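Iota-carrageenase (Alteromonas sp., PDB 1H80) hydrolyses the beta-1,4 linkages of iota-carrageenan, a sulfated galactan of red algal cell walls, with inversion of anomeric configuration. Local coordinates at residues Val76-Glu81 with Arg109-Gln114. Residues are numbered along the deposited sequence; the frame is centred on the assembly and turned at random.
Sequences VHIRVE and RNFSFQ. With NA (sodium ion), chain G.
The hydroxyl of S112 sits between H77 and R79 on one face of this strand pair. H77 ND1 and S112 OG share a hydrogen bond of 2.7 Å, in the imidazole plane, and either may donate. R79 donates to S112 OG as well, end-on and in the guanidinium plane, from NH1 (2.8 Å) and NH2 (3.2 Å). Chi2 of -61° bends the R79 chain at CD; CB of Q114 lies over one guanidinium face, toward its rim. NH1 also bonds to I78 O at 2.9 Å, from well above that carbonyl plane. An alanine in place of R79 would probably leave S112 OG with H77 alone of these two partners, take one of two donors from I78 O and uncover CB of Q114.

Between the backbones, S112 N bonds to V76 O, I78 N to S112 O, Q114 N to I78 O (2.8 Å) and V80 N to Q114 O. The strands run parallel, 3° apart, as successive coils of the right-handed beta-helix do; strand 56-60 continues the stack beyond 76-80, and strand 143-151 beyond 111-115.

The opposite face, carrying I78 and F113, is apolar and turns into the interior of the beta-helix. I78 CG2 stands over the F113 ring, 4.1 Å from its centroid, in a CH-pi contact, while I78 CD1 touches F113 CD2 at 3.7 Å. From V80, CG2 reaches F113 CE1 at 3.6 Å, and the rings of F100 and F135 also meet F113. Just past the strand, the carboxylate of E81 binds a sodium ion through both oxygens, and three waters also coordinate it.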
# COMPACT_ATOMS: atom_id res chain seq x y z
N VAL A 76 21.30 -10.32 -6.74
CA VAL A 76 20.50 -11.50 -6.98
C VAL A 76 19.30 -11.05 -7.80
O VAL A 76 18.60 -10.11 -7.43
CB VAL A 76 20.02 -12.15 -5.67
CG1 VAL A 76 19.09 -13.31 -5.98
CG2 VAL A 76 21.22 -12.64 -4.88
N HIS A 77 19.07 -11.72 -8.92
CA HIS A 77 17.98 -11.38 -9.80
C HIS A 77 17.14 -12.61 -10.03
O HIS A 77 17.54 -13.55 -10.71
CB HIS A 77 18.57 -10.82 -11.10
CG HIS A 77 19.38 -9.59 -10.87
ND1 HIS A 77 18.81 -8.34 -10.79
CD2 HIS A 77 20.68 -9.43 -10.55
CE1 HIS A 77 19.73 -7.46 -10.44
NE2 HIS A 77 20.87 -8.09 -10.28
N ILE A 78 15.96 -12.60 -9.42
CA ILE A 78 15.05 -13.71 -9.49
C ILE A 78 14.02 -13.55 -10.59
O ILE A 78 13.39 -12.50 -10.73
CB ILE A 78 14.34 -13.90 -8.14
CG1 ILE A 78 15.38 -14.21 -7.06
CG2 ILE A 78 13.30 -15.02 -8.23
CD1 ILE A 78 14.83 -14.24 -5.65
N ARG A 79 13.87 -14.61 -11.39
CA ARG A 79 12.89 -14.62 -12.47
C ARG A 79 11.99 -15.81 -12.18
O ARG A 79 12.46 -16.90 -11.88
CB ARG A 79 13.58 -14.74 -13.83
CG ARG A 79 14.35 -13.48 -14.20
CD ARG A 79 13.42 -12.27 -14.29
NE ARG A 79 14.12 -11.02 -14.57
CZ ARG A 79 14.73 -10.26 -13.67
NH1 ARG A 79 14.73 -10.59 -12.38
NH2 ARG A 79 15.33 -9.15 -14.05
N VAL A 80 10.69 -15.57 -12.28
CA VAL A 80 9.72 -16.61 -11.97
C VAL A 80 8.88 -17.02 -13.16
O VAL A 80 8.29 -16.17 -13.83
CB VAL A 80 8.78 -16.10 -10.85
CG1 VAL A 80 7.90 -17.23 -10.35
CG2 VAL A 80 9.61 -15.51 -9.71
N GLU A 81 8.81 -18.32 -13.44
CA GLU A 81 8.02 -18.75 -14.58
C GLU A 81 6.54 -18.44 -14.37
O GLU A 81 6.06 -18.32 -13.24
CB GLU A 81 8.25 -20.23 -14.87
CG GLU A 81 9.68 -20.48 -15.36
CD GLU A 81 9.85 -21.82 -16.06
OE1 GLU A 81 9.42 -22.85 -15.50
OE2 GLU A 81 10.43 -21.85 -17.17
N ARG A 109 21.88 -4.35 -2.49
CA ARG A 109 22.07 -3.45 -3.62
C ARG A 109 21.96 -4.27 -4.90
O ARG A 109 22.48 -5.38 -4.97
CB ARG A 109 23.46 -2.81 -3.55
CG ARG A 109 23.71 -1.94 -2.31
CD ARG A 109 22.85 -0.68 -2.31
NE ARG A 109 23.12 0.19 -1.16
CZ ARG A 109 22.42 0.19 -0.03
NH1 ARG A 109 21.39 -0.64 0.14
NH2 ARG A 109 22.74 1.04 0.94
N ASN A 110 21.28 -3.71 -5.90
CA ASN A 110 21.11 -4.37 -7.19
C ASN A 110 20.35 -5.67 -7.04
O ASN A 110 20.92 -6.76 -7.06
CB ASN A 110 22.48 -4.65 -7.82
CG ASN A 110 23.40 -3.46 -7.74
OD1 ASN A 110 22.98 -2.32 -7.96
ND2 ASN A 110 24.66 -3.72 -7.43
N PHE A 111 19.04 -5.55 -6.92
CA PHE A 111 18.19 -6.71 -6.72
C PHE A 111 16.94 -6.64 -7.57
O PHE A 111 16.37 -5.57 -7.76
CB PHE A 111 17.79 -6.77 -5.24
CG PHE A 111 16.70 -7.74 -4.95
CD1 PHE A 111 16.96 -9.09 -4.86
CD2 PHE A 111 15.38 -7.30 -4.82
CE1 PHE A 111 15.94 -10.01 -4.65
CE2 PHE A 111 14.35 -8.21 -4.61
CZ PHE A 111 14.63 -9.56 -4.52
N SER A 112 16.50 -7.78 -8.10
CA SER A 112 15.26 -7.78 -8.85
C SER A 112 14.53 -9.10 -8.64
O SER A 112 15.14 -10.14 -8.38
CB SER A 112 15.51 -7.52 -10.35
OG SER A 112 16.15 -8.59 -11.00
N PHE A 113 13.20 -9.02 -8.70
CA PHE A 113 12.32 -10.18 -8.52
C PHE A 113 11.24 -9.89 -9.55
O PHE A 113 10.42 -8.99 -9.36
CB PHE A 113 11.76 -10.18 -7.10
CG PHE A 113 11.13 -11.48 -6.70
CD1 PHE A 113 10.00 -11.96 -7.34
CD2 PHE A 113 11.68 -12.23 -5.66
CE1 PHE A 113 9.43 -13.17 -6.95
CE2 PHE A 113 11.11 -13.43 -5.27
CZ PHE A 113 9.98 -13.90 -5.92
N GLN A 114 11.24 -10.64 -10.64
CA GLN A 114 10.28 -10.39 -11.70
C GLN A 114 9.66 -11.63 -12.31
O GLN A 114 10.34 -12.62 -12.56
CB GLN A 114 10.97 -9.57 -12.79
CG GLN A 114 10.07 -9.08 -13.90
CD GLN A 114 10.77 -8.07 -14.79
OE1 GLN A 114 11.38 -7.12 -14.30
NE2 GLN A 114 10.68 -8.27 -16.10
NA NA G . 10.43 -24.19 -17.27
O HOH W 1 9.04 -25.60 -16.14
O HOH W 2 12.37 -24.72 -16.02
O HOH W 3 8.43 -23.83 -18.90